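PDB 3FX3: cyclic nucleotide-binding protein from Ruegeria pomeroyi, which probably acts as a DNA-binding transcription regulator of the Crp family, joining a cyclic nucleotide-binding domain to a helix-turn-helix domain. Local coordinates for residues G61-F66 against T105-M110; T44-E49 against V99-V104; K203-T208 against A220-Y225; E164-D169 against A214-I219. All coordinates share one frame; numbering follows the deposited sequence. Where two conformers were deposited one is given.

Contact 1: G61-F66 against T105-M110; sequences GWVKLF and TPCEVM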
loop_
_atom_site.group_PDB
_atom_site.type_symbol
_atom_site.label_atom_id
_atom_site.label_comp_id
_atom_site.label_asym_id
_atom_site.label_seq_id
_atom_site.Cartn_x
_atom_site.Cartn_y
_atom_site.Cartn_z
ATOM N N GLY B 61 22.470 -5.075 -5.647
ATOM C CA GLY B 61 23.084 -3.899 -5.012
ATOM C C GLY B 61 22.063 -2.938 -4.440
ATOM O O GLY B 61 20.896 -3.262 -4.332
ATOM N N TRP B 62 22.517 -1.754 -4.052
ATOM C CA TRP B 62 21.683 -0.745 -3.384
ATOM C C TRP B 62 21.819 0.595 -4.100
ATOM O O TRP B 62 22.931 1.053 -4.370
ATOM C CB TRP B 62 22.119 -0.585 -1.936
ATOM C CG TRP B 62 21.713 -1.723 -1.067
ATOM C CD1 TRP B 62 22.382 -2.891 -0.875
ATOM C CD2 TRP B 62 20.518 -1.804 -0.280
ATOM N NE1 TRP B 62 21.674 -3.704 -0.004
ATOM C CE2 TRP B 62 20.522 -3.053 0.362
ATOM C CE3 TRP B 62 19.442 -0.939 -0.064
ATOM C CZ2 TRP B 62 19.493 -3.462 1.207
ATOM C CZ3 TRP B 62 18.421 -1.343 0.788
ATOM C CH2 TRP B 62 18.469 -2.586 1.426
ATOM N N VAL B 63 20.690 1.224 -4.389
ATOM C CA VAL B 63 20.645 2.535 -5.040
ATOM C C VAL B 63 19.991 3.506 -4.084
ATOM O O VAL B 63 18.986 3.173 -3.454
ATOM C CB VAL B 63 19.827 2.445 -6.340
ATOM C CG1 VAL B 63 19.606 3.814 -6.981
ATOM C CG2 VAL B 63 20.545 1.506 -7.299
ATOM N N LYS B 64 20.552 4.699 -3.935
ATOM C CA LYS B 64 19.895 5.717 -3.110
ATOM C C LYS B 64 19.313 6.817 -3.987
ATOM O O LYS B 64 19.892 7.166 -5.014
ATOM C CB LYS B 64 20.848 6.303 -2.077
ATOM C CG LYS B 64 21.836 7.358 -2.588
ATOM C CD LYS B 64 22.691 7.985 -1.457
ATOM C CE LYS B 64 23.976 8.592 -2.031
ATOM N NZ LYS B 64 24.894 9.204 -1.024
ATOM N N LEU B 65 18.176 7.359 -3.580
ATOM C CA LEU B 65 17.600 8.527 -4.213
ATOM C C LEU B 65 17.729 9.671 -3.210
ATOM O O LEU B 65 17.439 9.481 -2.038
ATOM C CB LEU B 65 16.121 8.298 -4.533
ATOM C CG LEU B 65 15.758 7.582 -5.848
ATOM C CD1 LEU B 65 16.715 6.501 -6.202
ATOM C CD2 LEU B 65 14.302 7.042 -5.836
ATOM N N PHE B 66 18.103 10.855 -3.675
ATOM C CA PHE B 66 18.312 11.996 -2.777
ATOM C C PHE B 66 18.023 13.316 -3.497
ATOM O O PHE B 66 18.151 13.398 -4.719
ATOM C CB PHE B 66 19.751 11.972 -2.235
ATOM C CG PHE B 66 20.815 12.126 -3.294
ATOM C CD1 PHE B 66 21.297 11.024 -3.968
ATOM C CD2 PHE B 66 21.358 13.377 -3.581
ATOM C CE1 PHE B 66 22.277 11.150 -4.954
ATOM C CE2 PHE B 66 22.348 13.528 -4.556
ATOM C CZ PHE B 66 22.819 12.414 -5.236
ATOM N N THR B 105 26.234 0.632 -3.465
ATOM C CA THR B 105 27.186 -0.456 -3.625
ATOM C C THR B 105 27.369 -0.603 -5.127
ATOM O O THR B 105 26.677 0.055 -5.894
ATOM C CB THR B 105 26.576 -1.770 -3.088
ATOM O OG1 THR B 105 25.394 -2.044 -3.855
ATOM C CG2 THR B 105 26.182 -1.613 -1.617
ATOM N N PRO B 106 28.301 -1.464 -5.563
ATOM C CA PRO B 106 28.217 -1.838 -6.971
ATOM C C PRO B 106 26.806 -2.387 -7.269
ATOM O O PRO B 106 26.246 -3.122 -6.441
ATOM C CB PRO B 106 29.288 -2.936 -7.120
ATOM C CG PRO B 106 30.238 -2.706 -5.961
ATOM C CD PRO B 106 29.324 -2.240 -4.843
ATOM N N CYS B 107 26.233 -1.983 -8.408
ATOM C CA CYS B 107 24.828 -2.289 -8.788
ATOM C C CYS B 107 24.714 -2.877 -10.165
ATOM O O CYS B 107 25.486 -2.526 -11.036
ATOM C CB CYS B 107 24.015 -1.003 -8.845
ATOM S SG CYS B 107 23.652 -0.480 -7.230
ATOM N N GLU B 108 23.701 -3.707 -10.373
ATOM C CA GLU B 108 23.186 -4.015 -11.706
ATOM C C GLU B 108 21.752 -3.535 -11.740
ATOM O O GLU B 108 21.010 -3.778 -10.809
ATOM C CB GLU B 108 23.194 -5.523 -11.982
ATOM C CG GLU B 108 24.554 -6.036 -12.305
ATOM C CD GLU B 108 24.581 -7.541 -12.509
ATOM O OE1 GLU B 108 23.528 -8.153 -12.855
ATOM O OE2 GLU B 108 25.688 -8.106 -12.323
ATOM N N VAL B 109 21.377 -2.863 -12.824
ATOM C CA VAL B 109 20.042 -2.333 -12.997
ATOM C C VAL B 109 19.513 -2.735 -14.375
ATOM O O VAL B 109 20.254 -2.822 -15.358
ATOM C CB VAL B 109 20.039 -0.822 -12.841
ATOM C CG1 VAL B 109 18.614 -0.236 -12.999
ATOM C CG2 VAL B 109 20.677 -0.422 -11.514
HETATM N N MSE B 110 18.212 -2.979 -14.431
HETATM C CA MSE B 110 17.500 -3.156 -15.661
HETATM C C MSE B 110 16.673 -1.913 -15.912
HETATM O O MSE B 110 15.809 -1.540 -15.105
HETATM C CB MSE B 110 16.571 -4.368 -15.571
HETATM C CG MSE B 110 15.969 -4.755 -16.922
HETATM SE SE MSE B 110 14.550 -6.070 -16.708
HETATM C CE MSE B 110 13.212 -4.928 -15.868
#
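The hydroxyl of Thr105 serves two backbone groups. It accepts from the backbone of 61-66, with Trp62 N 2.9 Å from Thr105 OG1 and an angle of 146° at the hydrogen. It also donates within its own segment: Thr105 OG1 is 2.9 Å from Pro106 O and stands above the plane of that carbonyl. The first torsion (chi1 61°) sets OG1 between the backbone N and the carbonyl carbon, where both partners are near. The methyl CG2 goes to the indole and approaches it obliquely, 4.1 Å from Trp62 CD1. A weak backbone bond of 3.5 Å from Thr105 N to Trp62 O closes the pair. A valine in place of Thr105 has no hydroxyl, and would probably leave Trp62 N without this acceptor and Pro106 O without this donor. The contact lies at a corner of the cupin-type beta roll of the cyclic nucleotide-binding domain. Here the chain leaves strand 100-103, which pairs with strand 62-68, and enters strand 107-113 of the other sheet. Gly61 fits under this corner with positive phi (92°), its CA 3.6 Å from Pro106 O in a C-H...O contact. A side chain on Gly61 would run into Thr105 OG1, Pro106 O and Cys107 SG. The side chain of Cys107 starts toward 61-66. Its SG lies 3.3 Å from Trp62 O and 3.7 Å from Val63 CG2. The indole leads away from the corner, and Trp62 NE1 bonds to Thr176 O in the helix-turn-helix domain.

Contact 2: T44-E49 against V99-V104; sequences TLFLQE and VSAEAV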
loop_
_atom_site.group_PDB
_atom_site.type_symbol
_atom_site.label_atom_id
_atom_site.label_comp_id
_atom_site.label_asym_id
_atom_site.label_seq_id
_atom_site.Cartn_x
_atom_site.Cartn_y
_atom_site.Cartn_z
ATOM N N THR B 44 26.610 7.793 -10.652
ATOM C CA THR B 44 25.317 8.378 -10.947
ATOM C C THR B 44 24.491 7.521 -11.940
ATOM O O THR B 44 25.010 7.100 -12.978
ATOM C CB THR B 44 25.494 9.785 -11.530
ATOM O OG1 THR B 44 26.048 10.631 -10.521
ATOM C CG2 THR B 44 24.165 10.379 -12.033
ATOM N N LEU B 45 23.225 7.263 -11.597
ATOM C CA LEU B 45 22.251 6.660 -12.528
ATOM C C LEU B 45 21.539 7.764 -13.259
ATOM O O LEU B 45 21.384 7.695 -14.464
ATOM C CB LEU B 45 21.206 5.817 -11.798
ATOM C CG LEU B 45 21.608 4.431 -11.297
ATOM C CD1 LEU B 45 22.581 4.534 -10.110
ATOM C CD2 LEU B 45 20.348 3.644 -10.910
ATOM N N PHE B 46 21.088 8.777 -12.510
ATOM C CA PHE B 46 20.541 9.970 -13.092
ATOM C C PHE B 46 20.589 11.093 -12.102
ATOM O O PHE B 46 20.751 10.885 -10.919
ATOM C CB PHE B 46 19.102 9.766 -13.580
ATOM C CG PHE B 46 18.134 9.262 -12.518
ATOM C CD1 PHE B 46 17.528 10.138 -11.630
ATOM C CD2 PHE B 46 17.799 7.920 -12.449
ATOM C CE1 PHE B 46 16.633 9.675 -10.666
ATOM C CE2 PHE B 46 16.900 7.442 -11.485
ATOM C CZ PHE B 46 16.314 8.318 -10.601
ATOM N N LEU B 47 20.394 12.288 -12.619
ATOM C CA LEU B 47 20.400 13.501 -11.832
ATOM C C LEU B 47 19.043 14.210 -11.899
ATOM O O LEU B 47 18.340 14.191 -12.922
ATOM C CB LEU B 47 21.500 14.456 -12.341
ATOM C CG LEU B 47 22.957 14.010 -12.210
ATOM C CD1 LEU B 47 23.912 15.088 -12.836
ATOM C CD2 LEU B 47 23.289 13.733 -10.698
ATOM N N GLN B 48 18.721 14.849 -10.780
ATOM C CA GLN B 48 17.626 15.780 -10.651
ATOM C C GLN B 48 17.548 16.716 -11.858
ATOM O O GLN B 48 18.554 17.222 -12.283
ATOM C CB GLN B 48 17.880 16.606 -9.393
ATOM C CG GLN B 48 16.677 16.980 -8.637
ATOM C CD GLN B 48 16.986 17.770 -7.358
ATOM O OE1 GLN B 48 17.750 17.337 -6.478
ATOM N NE2 GLN B 48 16.388 18.939 -7.264
ATOM N N GLU B 49 16.331 16.941 -12.356
ATOM C CA GLU B 49 16.008 17.738 -13.534
ATOM C C GLU B 49 16.254 17.077 -14.892
ATOM O O GLU B 49 15.829 17.616 -15.889
ATOM C CB GLU B 49 16.665 19.137 -13.516
ATOM C CG GLU B 49 16.423 19.919 -12.235
ATOM C CD GLU B 49 14.947 20.039 -11.873
ATOM O OE1 GLU B 49 14.092 20.171 -12.795
ATOM O OE2 GLU B 49 14.654 19.989 -10.658
ATOM N N VAL B 99 14.586 13.981 -8.023
ATOM C CA VAL B 99 15.692 13.491 -7.216
ATOM C C VAL B 99 16.805 12.985 -8.127
ATOM O O VAL B 99 16.595 12.770 -9.344
ATOM C CB VAL B 99 15.254 12.359 -6.266
ATOM C CG1 VAL B 99 14.206 12.866 -5.262
ATOM C CG2 VAL B 99 14.729 11.167 -7.034
ATOM N N SER B 100 17.994 12.823 -7.542
ATOM C CA SER B 100 19.095 12.119 -8.186
ATOM C C SER B 100 19.159 10.715 -7.636
ATOM O O SER B 100 18.616 10.453 -6.573
ATOM C CB SER B 100 20.403 12.853 -7.909
ATOM O OG SER B 100 20.319 14.173 -8.418
ATOM N N ALA B 101 19.812 9.817 -8.378
ATOM C CA ALA B 101 19.996 8.419 -7.986
ATOM C C ALA B 101 21.471 8.071 -8.164
ATOM O O ALA B 101 22.073 8.378 -9.198
ATOM C CB ALA B 101 19.179 7.499 -8.870
ATOM N N GLU B 102 22.017 7.374 -7.190
ATOM C CA GLU B 102 23.418 7.009 -7.173
ATOM C C GLU B 102 23.562 5.624 -6.589
ATOM O O GLU B 102 22.859 5.296 -5.637
ATOM C CB GLU B 102 24.159 7.996 -6.292
ATOM C CG GLU B 102 25.635 7.900 -6.346
ATOM C CD GLU B 102 26.286 9.067 -5.588
ATOM O OE1 GLU B 102 26.174 10.215 -6.086
ATOM O OE2 GLU B 102 26.862 8.821 -4.498
ATOM N N ALA B 103 24.468 4.838 -7.148
ATOM C CA ALA B 103 24.781 3.517 -6.634
ATOM C C ALA B 103 25.499 3.646 -5.281
ATOM O O ALA B 103 26.473 4.372 -5.159
ATOM C CB ALA B 103 25.661 2.765 -7.614
ATOM N N VAL B 104 24.989 2.940 -4.280
ATOM C CA VAL B 104 25.561 2.918 -2.917
ATOM C C VAL B 104 26.512 1.734 -2.780
ATOM O O VAL B 104 27.460 1.811 -2.062
ATOM C CB VAL B 104 24.429 2.830 -1.833
ATOM C CG1 VAL B 104 24.986 2.460 -0.464
ATOM C CG2 VAL B 104 23.686 4.153 -1.767
HETATM O O HOH W 1 24.958 11.176 -8.192
HETATM O O HOH W 2 28.244 10.338 -8.812
#
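The ring of Phe46 lies with one face against the methyl of Ala101. This is a CH-pi contact, with Ala101 CB 3.6 Å from the ring centroid of Phe46 and offset toward the rim. Val99 O meets the same ring at its edge and in its plane, 3.4 Å from Phe46 CE1. At chi1 56°, CG of Phe46 stands between backbone N and carbonyl carbon, bringing the ring nearer Ala101. Leu45 CB touches the same methyl, 3.9 Å from Ala101 CB, and Leu45 CD1 reaches on toward Ala103. Leu45 and Phe46 both face Ala101, which makes a classic beta bulge in this antiparallel pair of the beta roll. Ala101 O takes Leu45 N at 2.9 Å and, more weakly, Phe46 N. Ala101 N returns a bond to Phe46 O. Past the bulge, Gln48 N gives a nearly straight bond (175°) of 2.9 Å to Ser100 OG. Tyr97 stacks on Phe46 as well. Thr44 and Glu102 point to the other face of the sheet, where a water lies 2.6 Å from Thr44 OG1 and donates to Glu102 OE1. Ala101 thus spends its carbonyl on two N-H groups while carbon covers its methyl; water links the polar pair.

Contact 3: K203-T208 against A220-Y225; sequences KAAGVT and ALLRDY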
loop_
_atom_site.group_PDB
_atom_site.type_symbol
_atom_site.label_atom_id
_atom_site.label_comp_id
_atom_site.label_asym_id
_atom_site.label_seq_id
_atom_site.Cartn_x
_atom_site.Cartn_y
_atom_site.Cartn_z
ATOM N N LYS B 203 21.249 -11.374 17.099
ATOM C CA LYS B 203 22.329 -12.335 17.328
ATOM C C LYS B 203 21.719 -13.630 17.878
ATOM O O LYS B 203 22.000 -14.718 17.375
ATOM C CB LYS B 203 23.388 -11.785 18.298
ATOM C CG LYS B 203 24.179 -10.566 17.768
ATOM C CD LYS B 203 25.315 -10.116 18.745
ATOM C CE LYS B 203 25.928 -8.751 18.338
ATOM N NZ LYS B 203 27.069 -8.279 19.218
ATOM N N ALA B 204 20.853 -13.501 18.878
ATOM C CA ALA B 204 20.186 -14.664 19.475
ATOM C C ALA B 204 19.310 -15.460 18.472
ATOM O O ALA B 204 19.043 -16.630 18.711
ATOM C CB ALA B 204 19.362 -14.235 20.688
ATOM N N ALA B 205 18.877 -14.832 17.367
ATOM C CA ALA B 205 18.077 -15.497 16.308
ATOM C C ALA B 205 18.904 -15.963 15.092
ATOM O O ALA B 205 18.344 -16.316 14.051
ATOM C CB ALA B 205 16.938 -14.572 15.844
ATOM N N GLY B 206 20.229 -15.945 15.228
ATOM C CA GLY B 206 21.146 -16.451 14.196
ATOM C C GLY B 206 21.687 -15.442 13.185
ATOM O O GLY B 206 22.242 -15.845 12.153
ATOM N N VAL B 207 21.532 -14.145 13.476
ATOM C CA VAL B 207 21.947 -13.072 12.553
ATOM C C VAL B 207 23.241 -12.362 12.995
ATOM O O VAL B 207 23.350 -11.878 14.123
ATOM C CB VAL B 207 20.850 -12.008 12.381
ATOM C CG1 VAL B 207 21.250 -10.988 11.259
ATOM C CG2 VAL B 207 19.513 -12.649 12.053
ATOM N N THR B 208 24.213 -12.304 12.091
ATOM C CA THR B 208 25.453 -11.556 12.311
ATOM C C THR B 208 25.526 -10.489 11.235
ATOM O O THR B 208 25.451 -10.801 10.043
ATOM C CB THR B 208 26.673 -12.463 12.198
ATOM O OG1 THR B 208 26.469 -13.623 13.019
ATOM C CG2 THR B 208 27.967 -11.725 12.634
ATOM N N ALA B 220 14.343 -20.270 9.047
ATOM C CA ALA B 220 13.216 -20.725 9.839
ATOM C C ALA B 220 13.324 -20.164 11.263
ATOM O O ALA B 220 12.367 -19.597 11.793
ATOM C CB ALA B 220 13.153 -22.265 9.840
ATOM N N LEU B 221 14.500 -20.293 11.864
ATOM C CA LEU B 221 14.759 -19.698 13.173
ATOM C C LEU B 221 14.456 -18.186 13.194
ATOM O O LEU B 221 13.878 -17.674 14.155
ATOM C CB LEU B 221 16.205 -19.950 13.570
ATOM C CG LEU B 221 16.625 -19.590 14.997
ATOM C CD1 LEU B 221 16.157 -20.650 16.000
ATOM C CD2 LEU B 221 18.140 -19.439 15.059
ATOM N N LEU B 222 14.823 -17.474 12.129
ATOM C CA LEU B 222 14.602 -16.026 12.097
ATOM C C LEU B 222 13.117 -15.719 11.979
ATOM O O LEU B 222 12.594 -14.864 12.702
ATOM C CB LEU B 222 15.406 -15.351 10.975
ATOM C CG LEU B 222 15.356 -13.811 10.931
ATOM C CD1 LEU B 222 15.686 -13.188 12.284
ATOM C CD2 LEU B 222 16.304 -13.270 9.860
ATOM N N ARG B 223 12.435 -16.430 11.083
ATOM C CA ARG B 223 10.968 -16.328 10.968
ATOM C C ARG B 223 10.239 -16.634 12.280
ATOM O O ARG B 223 9.204 -16.044 12.570
ATOM C CB ARG B 223 10.432 -17.246 9.869
ATOM C CG ARG B 223 8.956 -16.997 9.551
ATOM C CD ARG B 223 8.520 -17.624 8.227
ATOM N NE ARG B 223 9.450 -17.335 7.129
ATOM C CZ ARG B 223 9.533 -16.179 6.450
ATOM N NH1 ARG B 223 8.731 -15.141 6.732
ATOM N NH2 ARG B 223 10.437 -16.060 5.461
ATOM N N ASP B 224 10.777 -17.554 13.071
ATOM C CA ASP B 224 10.179 -17.839 14.362
ATOM C C ASP B 224 10.268 -16.617 15.254
ATOM O O ASP B 224 9.275 -16.225 15.873
ATOM C CB ASP B 224 10.839 -19.027 15.057
ATOM C CG ASP B 224 9.979 -19.577 16.167
ATOM O OD1 ASP B 224 8.838 -20.000 15.860
ATOM O OD2 ASP B 224 10.417 -19.557 17.332
ATOM N N TYR B 225 11.459 -16.020 15.308
ATOM C CA TYR B 225 11.659 -14.781 16.043
ATOM C C TYR B 225 10.637 -13.739 15.607
ATOM O O TYR B 225 9.966 -13.135 16.437
ATOM C CB TYR B 225 13.080 -14.226 15.835
ATOM C CG TYR B 225 13.394 -13.094 16.785
ATOM C CD1 TYR B 225 13.027 -11.787 16.500
ATOM C CD2 TYR B 225 14.003 -13.344 17.991
ATOM C CE1 TYR B 225 13.288 -10.751 17.389
ATOM C CE2 TYR B 225 14.281 -12.320 18.885
ATOM C CZ TYR B 225 13.921 -11.027 18.583
ATOM O OH TYR B 225 14.206 -10.037 19.492
#
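Leu222 and Tyr225 reach Ala205 through the same first torsion: in each, CG is anti to the backbone N (chi1 -174° and -169°). Both side chains lean from helix 219-227 onto the turn at 203-206. The methyl of Ala205 points at the helix and touches both. Ala205 CB is 4.0 Å from Leu222 CD1 and 3.8 Å from Tyr225 CD2, and it meets the tyrosine ring obliquely. The methyls of Leu222 also meet the start of strand 207-209, with Leu222 CD1 3.9 Å from Val207 CG2. Leu221 covers the backbone of the turn instead, and its CD2 lies 3.3 Å from Ala205 O. This turn ends helix 192-203 in a Schellman motif. Gly206 N bonds to Lys203 O at 3.0 Å, and Val207 N bonds to Leu202 O. Gly206 is the C-prime residue, with positive phi (93°). A CB there would jam against Ala205 O, and would also be tight against Leu221 CD2. Helix 192-203 is the second helix of the helix-turn-helix, the one that reads DNA in Crp relatives, and the contact packs helix 219-227 on the turn that ends it. Trp234 touches Ala205 and Leu221 and meets Tyr225 edge-to-face. Side chain meets side chain only through carbon, Leu221 CD2 lies against a carbonyl oxygen, and the turn's own bonds tie up backbone groups. The fit therefore rests on shape and on burial of methyls rather than on polar pairing.

Contact 4: E164-D169 against A214-I219; sequences ELCDCD and AEIEDI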
loop_
_atom_site.group_PDB
_atom_site.type_symbol
_atom_site.label_atom_id
_atom_site.label_comp_id
_atom_site.label_asym_id
_atom_site.label_seq_id
_atom_site.Cartn_x
_atom_site.Cartn_y
_atom_site.Cartn_z
ATOM N N GLU B 164 12.490 -10.719 4.062
ATOM C CA GLU B 164 12.047 -10.301 2.751
ATOM C C GLU B 164 13.234 -10.195 1.771
ATOM O O GLU B 164 13.085 -10.541 0.613
ATOM C CB GLU B 164 11.291 -8.980 2.867
ATOM C CG GLU B 164 10.683 -8.490 1.570
ATOM C CD GLU B 164 9.222 -8.041 1.717
ATOM O OE1 GLU B 164 8.714 -7.887 2.868
ATOM O OE2 GLU B 164 8.587 -7.846 0.656
ATOM N N LEU B 165 14.405 -9.748 2.225
ATOM C CA LEU B 165 15.600 -9.704 1.345
ATOM C C LEU B 165 16.117 -11.092 0.900
ATOM O O LEU B 165 16.717 -11.218 -0.156
ATOM C CB LEU B 165 16.759 -8.930 2.000
ATOM C CG LEU B 165 16.585 -7.450 2.372
ATOM C CD1 LEU B 165 17.884 -6.902 3.008
ATOM C CD2 LEU B 165 16.178 -6.640 1.169
ATOM N N CYS B 166 15.900 -12.132 1.695
ATOM C CA CYS B 166 16.339 -13.485 1.305
ATOM C C CYS B 166 15.396 -14.160 0.325
ATOM O O CYS B 166 14.178 -14.085 0.490
ATOM C CB CYS B 166 16.460 -14.367 2.530
ATOM S SG CYS B 166 17.886 -13.954 3.485
ATOM N N ASP B 167 15.957 -14.848 -0.671
ATOM C CA ASP B 167 15.150 -15.565 -1.681
ATOM C C ASP B 167 14.392 -16.774 -1.153
ATOM O O ASP B 167 13.219 -16.968 -1.475
ATOM C CB ASP B 167 16.036 -16.071 -2.822
ATOM C CG ASP B 167 16.392 -14.986 -3.813
ATOM O OD1 ASP B 167 15.588 -14.037 -3.994
ATOM O OD2 ASP B 167 17.481 -15.093 -4.417
ATOM N N CYS B 168 15.059 -17.600 -0.357
ATOM C CA CYS B 168 14.469 -18.857 0.082
ATOM C C CYS B 168 13.720 -18.726 1.395
ATOM O O CYS B 168 13.752 -17.676 2.051
ATOM C CB CYS B 168 15.547 -19.932 0.186
ATOM S SG CYS B 168 16.267 -20.284 -1.415
ATOM N N ASP B 169 13.037 -19.813 1.747
ATOM C CA ASP B 169 12.234 -19.901 2.962
ATOM C C ASP B 169 12.888 -20.787 4.021
ATOM O O ASP B 169 12.389 -20.859 5.139
ATOM C CB ASP B 169 10.846 -20.453 2.624
ATOM C CG ASP B 169 10.057 -19.537 1.694
ATOM O OD1 ASP B 169 10.433 -18.353 1.571
ATOM O OD2 ASP B 169 9.062 -20.001 1.092
ATOM N N ALA B 214 24.898 -9.106 5.881
ATOM C CA ALA B 214 24.350 -9.784 7.041
ATOM C C ALA B 214 24.320 -11.274 6.747
ATOM O O ALA B 214 24.098 -11.694 5.616
ATOM C CB ALA B 214 22.959 -9.298 7.341
ATOM N N GLU B 215 24.534 -12.068 7.784
ATOM C CA GLU B 215 24.497 -13.519 7.680
ATOM C C GLU B 215 23.377 -14.048 8.566
ATOM O O GLU B 215 23.367 -13.796 9.779
ATOM C CB GLU B 215 25.848 -14.115 8.084
ATOM C CG GLU B 215 26.969 -13.691 7.133
ATOM C CD GLU B 215 28.344 -14.205 7.518
ATOM O OE1 GLU B 215 28.527 -14.668 8.663
ATOM O OE2 GLU B 215 29.258 -14.121 6.663
ATOM N N ILE B 216 22.433 -14.753 7.937
ATOM C CA ILE B 216 21.340 -15.454 8.627
ATOM C C ILE B 216 21.645 -16.953 8.582
ATOM O O ILE B 216 21.677 -17.553 7.504
ATOM C CB ILE B 216 19.966 -15.187 7.946
ATOM C CG1 ILE B 216 19.688 -13.683 7.855
ATOM C CG2 ILE B 216 18.821 -15.896 8.699
ATOM C CD1 ILE B 216 20.348 -12.966 6.655
ATOM N N GLU B 217 21.891 -17.562 9.733
ATOM C CA GLU B 217 22.243 -18.988 9.733
ATOM C C GLU B 217 21.015 -19.855 9.392
ATOM O O GLU B 217 21.128 -20.794 8.600
ATOM C CB GLU B 217 22.941 -19.414 11.034
ATOM C CG GLU B 217 22.057 -19.531 12.275
ATOM C CD GLU B 217 22.859 -19.878 13.541
ATOM O OE1 GLU B 217 24.022 -19.423 13.665
ATOM O OE2 GLU B 217 22.323 -20.604 14.419
ATOM N N ASP B 218 19.842 -19.492 9.916
ATOM C CA ASP B 218 18.622 -20.281 9.698
ATOM C C ASP B 218 17.379 -19.412 9.500
ATOM O O ASP B 218 16.852 -18.826 10.447
ATOM C CB ASP B 218 18.416 -21.248 10.870
ATOM C CG ASP B 218 17.344 -22.310 10.597
ATOM O OD1 ASP B 218 16.348 -22.049 9.883
ATOM O OD2 ASP B 218 17.493 -23.419 11.136
ATOM N N ILE B 219 16.899 -19.377 8.261
ATOM C CA ILE B 219 15.709 -18.621 7.896
ATOM C C ILE B 219 14.512 -18.982 8.765
ATOM O O ILE B 219 13.754 -18.107 9.166
ATOM C CB ILE B 219 15.304 -18.846 6.407
ATOM C CG1 ILE B 219 16.394 -18.329 5.455
ATOM C CG2 ILE B 219 13.945 -18.166 6.084
ATOM C CD1 ILE B 219 15.947 -18.279 3.989
#
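The turn that follows helix 154-165 carries a disulfide cysteine, and it packs on Ile216 and Ile219, where strand 213-216 gives way to helix 219-227. Ile219 is the main filler. Its chi1 (-64°) sets CG1 beside the backbone N and leaves CG2 anti to it; Ile219 CG2 lies 3.3 Å from Asp169 O. Its other branch is extended (chi2 -169°) and carries CD1 toward Cys166 and Cys168. Ile219 CD1 is 4.2 Å from Cys166 CB. It also comes within 3.0 Å of Cys168 O, a distance so short that its exact value is doubtful. Ile216 adds a second methyl, with CD1 4.1 Å from Cys166 SG. An alanine in place of Ile219 keeps CB near Asp169 O but lacks both branches, and would probably open a gap beside Cys166 CB and the backbone at Cys168. The setting is the winged helix-turn-helix of the Crp family, whose small antiparallel sheet has strand 213-216 between strands 173-176 and 207-209. Cys166 is disulfide-bonded to Cys173, and Ile216 shares a backbone hydrogen bond with the same Cys173. The disulfide links the end of helix 154-165 covalently to the start of strand 173-176. Asp218 is the N-cap of helix 219-227, and its OD1 makes weak bonds to Ala220 N and Leu221 N. Asp167 turns away from the contact and forms a salt bridge with Arg82 of the cyclic nucleotide-binding domain.

From the N terminus, contact 2 opens first at 44-49 and contact 1 opens at 61-66. Contact 2 closes at 99-104 and contact 1 at 105-110, so the two loops cross. Their centres are 9 Å apart, and strands 62-68 and 100-103 pair directly. Contact 2 pairs two strands of one sheet of the beta roll; contact 1 ties that sheet to the other. The second domain repeats the crossing: contact 4 opens at 164-169, contact 3 at 203-208, and they close in that order at 214-219 and 220-225. Strands 207-209 and 213-216 join these two. The pairs follow in series. Contacts 1 and 4 touch across the domains, with Trp62 against Leu165.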